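Local coordinates for protein cellulose hydrolase (Bacillus licheniformis, PDB 4YZT) that hydrolyses internal beta-1,4-glucosidic bonds of cellulose as a three-module family 5 endoglucanase and here holds a chain of glucose units, at residues 37-42 / 49-54; 74-79 / 116-121; 121-126 / 164-169. All blocks are in the same frame, centred on the assembly; numbering follows the deposited sequence. Where two conformers were deposited one is given.

The three contacts follow one another along the chain and lie at the C-terminal ends of the first four strands of the eight-stranded parallel barrel, in the loops that follow 34-36, 70-73, 110-114 and 155-158. Contact 1 folds the first loop on itself, contact 2 joins the second to the third, and contact 3 the third to the fourth. Centres are about 12 Å apart for contacts 1 and 2 and about 13 Å for 2 and 3, which share Leu-121 and helix 118-123. Leu-41 O and Asp-42 O of contact 1 meet Thr-76 of contact 2, so neighbouring loops brace one another around the sugar-binding cleft; contact 3 continues the packing outward from the sugar.

Contact 1 of 3, residues 37-42 / 49-54; sequences LGNTLD and SWNNPP. With BGC (beta-D-glucopyranose), chain B; BGC (beta-D-glucopyranose), chain C; BGC (beta-D-glucopyranose), chain D.
Asn-39 donates through its side chain to Asn-51 and accepts on its backbone oxygen from Asn-52. Asn-39 ND2 gives a bond of 2.9 Å to Asn-51 OD1; the acceptor lies close to the plane of the donating amide, although the two amide planes stand 79° apart. Asn-52 ND2 donates to Asn-39 O at 3.1 Å, nearly straight at 170° but from above the carbonyl plane, and also bonds to Asn-306 O, its stronger partner. A water bridges Asn-39 O, Trp-50 N and Asn-52 O. Within 37-42 the carboxylate of Asp-42 braces the turn: its OD2 accepts from Asn-39 N, and Thr-40 N donates to Asp-42 OD1 at 2.7 Å.

Packing adds a second layer. With CG anti to the carbonyl carbon (chi1 -75°), the Asn-39 amide stands at the edge of the Trp-50 indole, CG 3.6 Å from CE3.

Both segments also bind sugar. Asn-39 ND2 donates to O3 of the chain C glucose at 3.0 Å, with a weak bond to O5 of the chain B glucose. That second glucose lies over one indole face, its C3 3.7 Å from Trp-50 CG. Asparagine suits position 39 because ND2 carries two N-H groups, one for Asn-51 and one for the sugar; together they fix the rotation of the amide, while tryptophan offers the glucan a flat apolar platform.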
loop_
_atom_site.group_PDB
_atom_site.type_symbol
_atom_site.label_atom_id
_atom_site.label_comp_id
_atom_site.label_asym_id
_atom_site.label_seq_id
_atom_site.Cartn_x
_atom_site.Cartn_y
_atom_site.Cartn_z
ATOM N N LEU A 37 -9.478 3.668 -4.947
ATOM C CA LEU A 37 -9.315 5.030 -5.454
ATOM C C LEU A 37 -9.008 5.945 -4.272
ATOM O O LEU A 37 -9.852 6.736 -3.845
ATOM C CB LEU A 37 -10.573 5.516 -6.195
ATOM C CG LEU A 37 -10.502 6.880 -6.903
ATOM C CD1 LEU A 37 -9.657 6.849 -8.184
ATOM C CD2 LEU A 37 -11.904 7.395 -7.211
ATOM N N GLY A 38 -7.802 5.823 -3.729
ATOM C CA GLY A 38 -7.461 6.509 -2.488
ATOM C C GLY A 38 -7.251 8.010 -2.637
ATOM O O GLY A 38 -6.972 8.500 -3.734
ATOM N N ASN A 39 -7.412 8.738 -1.528
ATOM C CA ASN A 39 -7.120 10.174 -1.463
ATOM C C ASN A 39 -7.820 10.991 -2.562
ATOM O O ASN A 39 -7.228 11.905 -3.167
ATOM C CB ASN A 39 -5.594 10.405 -1.510
ATOM C CG ASN A 39 -4.897 10.069 -0.176
ATOM O OD1 ASN A 39 -5.463 9.409 0.696
ATOM N ND2 ASN A 39 -3.657 10.547 -0.021
ATOM N N THR A 40 -9.082 10.655 -2.822
ATOM C CA THR A 40 -9.833 11.253 -3.925
ATOM C C THR A 40 -11.182 11.757 -3.394
ATOM O O THR A 40 -11.240 12.870 -2.857
ATOM C CB THR A 40 -9.989 10.246 -5.103
ATOM O OG1 THR A 40 -8.696 9.700 -5.412
ATOM C CG2 THR A 40 -10.535 10.935 -6.335
ATOM N N LEU A 41 -12.253 10.966 -3.472
ATOM C CA LEU A 41 -13.504 11.442 -2.865
ATOM C C LEU A 41 -13.442 11.382 -1.333
ATOM O O LEU A 41 -14.325 11.918 -0.657
ATOM C CB LEU A 41 -14.708 10.662 -3.376
ATOM C CG LEU A 41 -15.077 11.007 -4.823
ATOM C CD1 LEU A 41 -14.268 10.166 -5.803
ATOM C CD2 LEU A 41 -16.556 10.791 -5.064
ATOM N N ASP A 42 -12.405 10.735 -0.798
ATOM C CA ASP A 42 -12.200 10.663 0.653
ATOM C C ASP A 42 -11.355 11.830 1.172
ATOM O O ASP A 42 -11.176 11.962 2.382
ATOM C CB ASP A 42 -11.529 9.342 1.065
ATOM C CG ASP A 42 -10.346 8.976 0.170
ATOM O OD1 ASP A 42 -10.481 9.132 -1.063
ATOM O OD2 ASP A 42 -9.295 8.537 0.691
ATOM N N SER A 49 -8.740 17.926 -2.739
ATOM C CA SER A 49 -8.094 18.719 -1.684
ATOM C C SER A 49 -6.698 18.196 -1.338
ATOM O O SER A 49 -5.850 18.944 -0.834
ATOM C CB SER A 49 -8.951 18.741 -0.410
ATOM O OG SER A 49 -10.079 19.588 -0.552
ATOM N N TRP A 50 -6.471 16.912 -1.594
ATOM C CA TRP A 50 -5.180 16.303 -1.311
ATOM C C TRP A 50 -4.340 16.145 -2.601
ATOM O O TRP A 50 -4.328 17.043 -3.448
ATOM C CB TRP A 50 -5.379 14.968 -0.584
ATOM C CG TRP A 50 -5.927 15.161 0.847
ATOM C CD1 TRP A 50 -6.032 16.340 1.527
ATOM C CD2 TRP A 50 -6.423 14.141 1.735
ATOM N NE1 TRP A 50 -6.559 16.121 2.789
ATOM C CE2 TRP A 50 -6.810 14.781 2.936
ATOM C CE3 TRP A 50 -6.589 12.754 1.626
ATOM C CZ2 TRP A 50 -7.340 14.074 4.027
ATOM C CZ3 TRP A 50 -7.111 12.052 2.716
ATOM C CH2 TRP A 50 -7.488 12.717 3.893
ATOM N N ASN A 51 -3.633 15.031 -2.742
ATOM C CA ASN A 51 -2.610 14.908 -3.795
ATOM C C ASN A 51 -3.125 14.496 -5.181
ATOM O O ASN A 51 -2.378 14.571 -6.158
ATOM C CB ASN A 51 -1.542 13.899 -3.353
ATOM C CG ASN A 51 -2.136 12.526 -3.057
ATOM O OD1 ASN A 51 -2.946 12.374 -2.136
ATOM N ND2 ASN A 51 -1.739 11.521 -3.839
ATOM N N ASN A 52 -4.372 14.042 -5.267
ATOM C CA ASN A 52 -4.977 13.729 -6.563
ATOM C C ASN A 52 -6.000 14.769 -6.972
ATOM O O ASN A 52 -6.728 15.273 -6.129
ATOM C CB ASN A 52 -5.656 12.362 -6.537
ATOM C CG ASN A 52 -4.725 11.260 -6.114
ATOM O OD1 ASN A 52 -3.772 10.932 -6.829
ATOM N ND2 ASN A 52 -4.998 10.665 -4.942
ATOM N N PRO A 53 -6.088 15.075 -8.277
ATOM C CA PRO A 53 -7.178 15.917 -8.777
ATOM C C PRO A 53 -8.480 15.121 -8.804
ATOM O O PRO A 53 -8.427 13.911 -8.590
ATOM C CB PRO A 53 -6.719 16.263 -10.192
ATOM C CG PRO A 53 -6.000 15.022 -10.618
ATOM C CD PRO A 53 -5.290 14.506 -9.382
ATOM N N PRO A 54 -9.626 15.774 -9.055
ATOM C CA PRO A 54 -10.846 14.972 -9.221
ATOM C C PRO A 54 -10.655 13.910 -10.311
ATOM O O PRO A 54 -10.058 14.186 -11.364
ATOM C CB PRO A 54 -11.900 16.010 -9.608
ATOM C CG PRO A 54 -11.392 17.304 -8.993
ATOM C CD PRO A 54 -9.895 17.223 -9.109
HETATM C C2 BGC B . -2.840 13.586 3.915
HETATM C C3 BGC B . -2.930 14.675 2.884
HETATM C C4 BGC B . -1.905 14.547 1.818
HETATM C C5 BGC B . -1.912 13.160 1.248
HETATM C C6 BGC B . -0.769 13.016 0.301
HETATM C C1 BGC B . -2.926 12.240 3.265
HETATM O O2 BGC B . -3.880 13.700 4.901
HETATM O O3 BGC B . -2.792 15.953 3.544
HETATM O O4 BGC B . -2.177 15.399 0.658
HETATM O O5 BGC B . -1.821 12.132 2.307
HETATM O O6 BGC B . 0.422 13.088 1.043
HETATM C C2 BGC C . -3.197 7.683 2.954
HETATM C C3 BGC C . -2.481 8.963 3.249
HETATM C C4 BGC C . -3.429 9.973 3.817
HETATM C C5 BGC C . -4.127 9.423 5.047
HETATM C C6 BGC C . -5.116 10.434 5.567
HETATM C C1 BGC C . -3.891 7.163 4.187
HETATM O O2 BGC C . -2.294 6.674 2.450
HETATM O O3 BGC C . -1.840 9.440 2.025
HETATM O O4 BGC C . -2.757 11.229 4.225
HETATM O O5 BGC C . -4.833 8.158 4.756
HETATM O O6 BGC C . -5.625 10.016 6.832
HETATM C C2 BGC D . -1.217 17.230 -0.544
HETATM C C3 BGC D . -0.796 18.608 -0.445
HETATM C C4 BGC D . -1.841 19.480 0.159
HETATM C C5 BGC D . -2.328 18.962 1.534
HETATM C C6 BGC D . -3.469 19.688 1.965
HETATM C C1 BGC D . -1.645 16.699 0.776
HETATM O O2 BGC D . -0.102 16.398 -1.114
HETATM O O3 BGC D . -0.479 19.132 -1.796
HETATM O O4 BGC D . -1.338 20.813 0.327
HETATM O O5 BGC D . -2.726 17.525 1.349
HETATM O O6 BGC D . -4.136 18.905 2.899
HETATM O O HOH W 1 -7.478 14.801 -3.486
#

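Contact 2 of 3, residues 74-79 / 116-121; sequences PVTWDS and HHDSWL. With BGC (beta-D-glucopyranose), chain E; BGC (beta-D-glucopyranose), chain C.
Pro-74 lies over one face of the His-116 imidazole in a CH-pi contact, its CB 3.6 Å from the ring centroid; the closed proline ring holds this methylene in place. At the edge of that imidazole, in its plane, are His-117 CD2 and O3 of the chain E glucose, which is hydrogen-bonded to His-116 NE2 at 3.1 Å. Histidine suits the site by having two ring nitrogens: ND1 bonds to Asn-114 ND2, which fixes the ring while NE2 faces the sugar. His-116 CD2 in turn sits over the centre of the His-117 ring. Trp-77 has Val-75 CG1 over one face and Asp-118 OD1, 3.7 Å from CD1, at its edge.

Asp-118, at the start of helix 118-123, ties the loops together: OD1 uses its syn lone pair to accept from Trp-77 N at 2.8 Å, and OD2 takes a hydrogen bond from Trp-122 NE1 and a weak one from Asp-78 N. Thr-76 OG1 accepts from His-117 N at 3.1 Å and also bonds to Asp-42 O, a double role open to a hydroxyl. His-116 N reaches Val-75 O, and Leu-121 CD1 packs 3.6 Å from Thr-76 CG2. The loop after strand 110-114 thus brings two histidines to the glycan and the loop after 70-73 backs them through Pro-74 and Thr-76, as befits the (beta/alpha)8 barrel of family 5 glycoside hydrolases.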
loop_
_atom_site.group_PDB
_atom_site.type_symbol
_atom_site.label_atom_id
_atom_site.label_comp_id
_atom_site.label_asym_id
_atom_site.label_seq_id
_atom_site.Cartn_x
_atom_site.Cartn_y
_atom_site.Cartn_z
ATOM N N PRO A 74 -13.550 5.069 -1.637
ATOM C CA PRO A 74 -13.760 5.717 -0.340
ATOM C C PRO A 74 -14.330 7.108 -0.522
ATOM O O PRO A 74 -13.891 7.844 -1.407
ATOM C CB PRO A 74 -12.351 5.748 0.283
ATOM C CG PRO A 74 -11.411 5.555 -0.815
ATOM C CD PRO A 74 -12.128 4.747 -1.879
ATOM N N VAL A 75 -15.311 7.460 0.308
ATOM C CA VAL A 75 -15.937 8.782 0.239
ATOM C C VAL A 75 -16.057 9.386 1.636
ATOM O O VAL A 75 -16.598 8.761 2.559
ATOM C CB VAL A 75 -17.329 8.728 -0.402
ATOM C CG1 VAL A 75 -17.974 10.112 -0.378
ATOM C CG2 VAL A 75 -17.248 8.185 -1.828
ATOM N N THR A 76 -15.529 10.591 1.787
ATOM C CA THR A 76 -15.685 11.332 3.022
ATOM C C THR A 76 -16.816 12.330 2.817
ATOM O O THR A 76 -16.727 13.219 1.964
ATOM C CB THR A 76 -14.371 12.021 3.424
ATOM O OG1 THR A 76 -13.367 11.012 3.624
ATOM C CG2 THR A 76 -14.545 12.838 4.711
ATOM N N TRP A 77 -17.896 12.162 3.577
ATOM C CA TRP A 77 -19.117 12.938 3.355
ATOM C C TRP A 77 -19.139 14.256 4.130
ATOM O O TRP A 77 -19.833 15.200 3.734
ATOM C CB TRP A 77 -20.354 12.082 3.716
ATOM C CG TRP A 77 -20.444 10.822 2.853
ATOM C CD1 TRP A 77 -19.812 9.627 3.075
ATOM C CD2 TRP A 77 -21.181 10.662 1.634
ATOM N NE1 TRP A 77 -20.108 8.740 2.067
ATOM C CE2 TRP A 77 -20.945 9.348 1.169
ATOM C CE3 TRP A 77 -22.004 11.502 0.882
ATOM C CZ2 TRP A 77 -21.522 8.853 -0.001
ATOM C CZ3 TRP A 77 -22.576 11.010 -0.278
ATOM C CH2 TRP A 77 -22.336 9.697 -0.707
ATOM N N ASP A 78 -18.362 14.300 5.212
ATOM C CA ASP A 78 -18.317 15.399 6.200
ATOM C C ASP A 78 -18.700 16.816 5.733
ATOM O O ASP A 78 -19.742 17.351 6.132
ATOM C CB ASP A 78 -16.902 15.443 6.798
ATOM C CG ASP A 78 -16.758 16.466 7.915
ATOM O OD1 ASP A 78 -17.595 16.466 8.846
ATOM O OD2 ASP A 78 -15.793 17.263 7.865
ATOM N N SER A 79 -17.880 17.434 4.891
ATOM C CA SER A 79 -18.098 18.843 4.558
ATOM C C SER A 79 -19.334 19.032 3.683
ATOM O O SER A 79 -19.795 20.160 3.485
ATOM C CB SER A 79 -16.870 19.442 3.859
ATOM O OG SER A 79 -16.830 19.108 2.479
ATOM N N HIS A 116 -16.003 7.191 4.750
ATOM C CA HIS A 116 -14.590 7.024 5.047
ATOM C C HIS A 116 -14.095 7.881 6.227
ATOM O O HIS A 116 -14.270 7.492 7.395
ATOM C CB HIS A 116 -13.757 7.292 3.773
ATOM C CG HIS A 116 -12.443 6.566 3.754
ATOM N ND1 HIS A 116 -12.346 5.207 3.527
ATOM C CD2 HIS A 116 -11.180 6.998 3.986
ATOM C CE1 HIS A 116 -11.078 4.844 3.583
ATOM N NE2 HIS A 116 -10.347 5.916 3.856
ATOM N N HIS A 117 -13.492 9.040 5.956
ATOM C CA HIS A 117 -12.830 9.777 7.042
ATOM C C HIS A 117 -13.793 10.489 7.988
ATOM O O HIS A 117 -13.369 11.038 9.013
ATOM C CB HIS A 117 -11.817 10.763 6.474
ATOM C CG HIS A 117 -10.579 10.096 5.952
ATOM N ND1 HIS A 117 -9.994 9.025 6.590
ATOM C CD2 HIS A 117 -9.834 10.333 4.845
ATOM C CE1 HIS A 117 -8.931 8.633 5.902
ATOM N NE2 HIS A 117 -8.817 9.408 4.840
ATOM N N ASP A 118 -15.089 10.440 7.677
ATOM C CA ASP A 118 -16.111 10.759 8.669
ATOM C C ASP A 118 -15.873 10.015 9.987
ATOM O O ASP A 118 -16.234 10.511 11.060
ATOM C CB ASP A 118 -17.489 10.406 8.129
ATOM C CG ASP A 118 -17.755 11.053 6.800
ATOM O OD1 ASP A 118 -17.387 10.446 5.760
ATOM O OD2 ASP A 118 -18.312 12.168 6.811
ATOM N N SER A 119 -15.259 8.836 9.899
ATOM C CA SER A 119 -14.992 8.007 11.081
ATOM C C SER A 119 -14.321 8.802 12.211
ATOM O O SER A 119 -14.744 8.722 13.368
ATOM C CB SER A 119 -14.117 6.803 10.709
ATOM O OG SER A 119 -12.824 7.228 10.288
ATOM N N TRP A 120 -13.300 9.589 11.877
ATOM C CA TRP A 120 -12.621 10.374 12.905
ATOM C C TRP A 120 -12.997 11.852 12.852
ATOM O O TRP A 120 -12.835 12.565 13.837
ATOM C CB TRP A 120 -11.095 10.206 12.802
ATOM C CG TRP A 120 -10.517 10.471 11.453
ATOM C CD1 TRP A 120 -10.300 9.552 10.461
ATOM C CD2 TRP A 120 -10.061 11.737 10.936
ATOM N NE1 TRP A 120 -9.749 10.174 9.357
ATOM C CE2 TRP A 120 -9.595 11.507 9.619
ATOM C CE3 TRP A 120 -10.022 13.039 11.447
ATOM C CZ2 TRP A 120 -9.085 12.530 8.812
ATOM C CZ3 TRP A 120 -9.507 14.061 10.639
ATOM C CH2 TRP A 120 -9.043 13.793 9.343
ATOM N N LEU A 121 -13.514 12.318 11.718
ATOM C CA LEU A 121 -13.970 13.701 11.656
ATOM C C LEU A 121 -15.177 13.957 12.586
ATOM O O LEU A 121 -15.241 14.998 13.249
ATOM C CB LEU A 121 -14.313 14.093 10.216
ATOM C CG LEU A 121 -13.101 14.307 9.297
ATOM C CD1 LEU A 121 -13.533 14.260 7.846
ATOM C CD2 LEU A 121 -12.394 15.625 9.619
HETATM C C2 BGC E . -7.112 4.296 6.048
HETATM C C3 BGC E . -6.523 4.976 4.863
HETATM C C4 BGC E . -5.123 5.341 5.087
HETATM C C5 BGC E . -4.334 4.079 5.437
HETATM C C6 BGC E . -2.850 4.253 5.607
HETATM C C1 BGC E . -6.198 3.127 6.301
HETATM O O1 BGC E . -6.703 2.106 7.107
HETATM O O2 BGC E . -8.441 3.756 5.765
HETATM O O3 BGC E . -7.332 6.157 4.426
HETATM O O4 BGC E . -4.607 5.988 3.868
HETATM O O5 BGC E . -4.880 3.566 6.694
HETATM O O6 BGC E . -2.648 5.057 6.759
HETATM C C2 BGC C . -3.197 7.683 2.954
HETATM C C3 BGC C . -2.481 8.963 3.249
HETATM C C4 BGC C . -3.429 9.973 3.817
HETATM C C5 BGC C . -4.127 9.423 5.047
HETATM C C6 BGC C . -5.116 10.434 5.567
HETATM C C1 BGC C . -3.891 7.163 4.187
HETATM O O2 BGC C . -2.294 6.674 2.450
HETATM O O3 BGC C . -1.840 9.440 2.025
HETATM O O4 BGC C . -2.757 11.229 4.225
HETATM O O5 BGC C . -4.833 8.158 4.756
HETATM O O6 BGC C . -5.625 10.016 6.832
#

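Contact 3 of 3, residues 121-126 / 164-169; sequences LWISRM and TGMSAY
Met-166 lies against Met-126 and Ile-123, its CB 3.8 Å from Met-126 CB and its terminal methyl touching both partners. CE is 4.0 Å from Met-126 CG and 4.1 Å from Ile-123 CG2, placed there by a bend at chi3 (81°). Ile-123 and Met-166 run side by side, pointing the same way, whereas the two methionines cross obliquely. Flexible thioether chains suit this spot because they can bend to follow a branched neighbour, and helix 130-147 continues the apolar patch, with Leu-137 against Ile-123 and Leu-134 against Met-126.

Here the end of helix 118-123, in the excursion after barrel strand 110-114, meets the loop that runs from strand 155-158 into helix 168-184, so successive beta-alpha units of the barrel are packed together. Ser-167 is the N-cap of the latter helix: its side chain caps a backbone N of the first turn while Gln-170 OE1 receives Ser-167 N, in the manner of a capping box. The same glutamine amide donates through NE2 to Met-126 O.

No hydrogen bond joins 121-126 directly to 164-169. Serine and glycine instead leave the backbones room to come close. Gly-165 has a positive phi of 80°, which favours glycine, and a beta carbon there would fall only 2.6 Å from Ser-124 O. Beside it a CA-H...O contact runs from Ser-124 CA to Thr-164 O, 3.2 Å with 135° at the hydrogen, and Thr-164 CG2 touches Ser-124 CB at 3.8 Å.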
loop_
_atom_site.group_PDB
_atom_site.type_symbol
_atom_site.label_atom_id
_atom_site.label_comp_id
_atom_site.label_asym_id
_atom_site.label_seq_id
_atom_site.Cartn_x
_atom_site.Cartn_y
_atom_site.Cartn_z
ATOM N N LEU A 121 -13.514 12.318 11.718
ATOM C CA LEU A 121 -13.970 13.701 11.656
ATOM C C LEU A 121 -15.177 13.957 12.586
ATOM O O LEU A 121 -15.241 14.998 13.249
ATOM C CB LEU A 121 -14.313 14.093 10.216
ATOM C CG LEU A 121 -13.101 14.307 9.297
ATOM C CD1 LEU A 121 -13.533 14.260 7.846
ATOM C CD2 LEU A 121 -12.394 15.625 9.619
ATOM N N TRP A 122 -16.134 13.028 12.652
ATOM C CA TRP A 122 -17.264 13.235 13.561
ATOM C C TRP A 122 -17.908 11.969 14.150
ATOM O O TRP A 122 -18.536 12.044 15.214
ATOM C CB TRP A 122 -18.349 14.077 12.865
ATOM C CG TRP A 122 -18.924 13.465 11.602
ATOM C CD1 TRP A 122 -18.450 13.598 10.322
ATOM C CD2 TRP A 122 -20.098 12.646 11.510
ATOM N NE1 TRP A 122 -19.252 12.899 9.443
ATOM C CE2 TRP A 122 -20.272 12.314 10.144
ATOM C CE3 TRP A 122 -21.022 12.167 12.446
ATOM C CZ2 TRP A 122 -21.331 11.507 9.699
ATOM C CZ3 TRP A 122 -22.087 11.375 11.994
ATOM C CH2 TRP A 122 -22.223 11.053 10.636
ATOM N N ILE A 123 -17.767 10.821 13.491
ATOM C CA ILE A 123 -18.437 9.612 13.993
ATOM C C ILE A 123 -17.844 9.161 15.344
ATOM O O ILE A 123 -18.551 8.574 16.175
ATOM C CB ILE A 123 -18.380 8.473 12.957
ATOM C CG1 ILE A 123 -19.114 8.903 11.675
ATOM C CG2 ILE A 123 -19.030 7.198 13.490
ATOM C CD1 ILE A 123 -19.045 7.879 10.562
ATOM N N SER A 124 -16.578 9.484 15.600
ATOM C CA SER A 124 -15.938 9.060 16.855
ATOM C C SER A 124 -16.467 9.829 18.079
ATOM O O SER A 124 -16.073 9.558 19.217
ATOM C CB SER A 124 -14.415 9.203 16.752
ATOM O OG SER A 124 -14.071 10.541 16.450
ATOM N N ARG A 125 -17.381 10.765 17.845
ATOM C CA ARG A 125 -18.138 11.385 18.925
ATOM C C ARG A 125 -19.186 10.424 19.518
ATOM O O ARG A 125 -19.855 10.762 20.508
ATOM C CB ARG A 125 -18.822 12.661 18.423
ATOM C CG ARG A 125 -17.890 13.844 18.286
ATOM N N MET A 126 -19.332 9.243 18.907
ATOM C CA MET A 126 -20.259 8.206 19.398
ATOM C C MET A 126 -20.120 7.916 20.893
ATOM O O MET A 126 -21.120 7.774 21.591
ATOM C CB MET A 126 -20.066 6.890 18.629
ATOM C CG MET A 126 -20.868 6.786 17.354
ATOM S SD MET A 126 -22.622 6.507 17.672
ATOM C CE MET A 126 -22.599 4.812 18.248
ATOM N N THR A 164 -13.867 4.299 15.090
ATOM C CA THR A 164 -13.159 4.493 16.350
ATOM C C THR A 164 -13.947 5.374 17.336
ATOM O O THR A 164 -14.963 5.975 16.977
ATOM C CB THR A 164 -11.784 5.102 16.079
ATOM O OG1 THR A 164 -10.996 5.046 17.271
ATOM C CG2 THR A 164 -11.942 6.541 15.589
ATOM N N GLY A 165 -13.500 5.423 18.587
ATOM C CA GLY A 165 -14.073 6.340 19.568
ATOM C C GLY A 165 -15.377 5.859 20.178
ATOM O O GLY A 165 -16.147 6.652 20.723
ATOM N N MET A 166 -15.623 4.554 20.089
ATOM C CA MET A 166 -16.830 3.950 20.648
ATOM C C MET A 166 -16.475 2.569 21.188
ATOM O O MET A 166 -15.428 2.026 20.855
ATOM C CB MET A 166 -17.932 3.849 19.587
ATOM C CG MET A 166 -17.674 2.791 18.518
ATOM S SD MET A 166 -18.806 2.917 17.106
ATOM C CE MET A 166 -18.002 4.231 16.164
ATOM N N SER A 167 -17.340 2.004 22.022
ATOM C CA SER A 167 -17.106 0.671 22.562
ATOM C C SER A 167 -17.423 -0.405 21.521
ATOM O O SER A 167 -17.982 -0.112 20.465
ATOM C CB SER A 167 -17.950 0.448 23.817
ATOM O OG SER A 167 -19.331 0.376 23.491
ATOM N N ALA A 168 -17.050 -1.647 21.819
ATOM C CA ALA A 168 -17.345 -2.759 20.927
ATOM C C ALA A 168 -18.852 -2.956 20.831
ATOM O O ALA A 168 -19.380 -3.328 19.784
ATOM C CB ALA A 168 -16.668 -4.032 21.412
ATOM N N TYR A 169 -19.540 -2.689 21.932
ATOM C CA TYR A 169 -20.992 -2.783 21.975
ATOM C C TYR A 169 -21.632 -1.757 21.051
ATOM O O TYR A 169 -22.585 -2.059 20.327
ATOM C CB TYR A 169 -21.498 -2.578 23.403
ATOM C CG TYR A 169 -22.983 -2.690 23.520
ATOM C CD1 TYR A 169 -23.573 -3.911 23.820
ATOM C CD2 TYR A 169 -23.808 -1.584 23.343
ATOM C CE1 TYR A 169 -24.935 -4.036 23.930
ATOM C CE2 TYR A 169 -25.183 -1.700 23.450
ATOM C CZ TYR A 169 -25.739 -2.933 23.743
ATOM O OH TYR A 169 -27.105 -3.091 23.872
#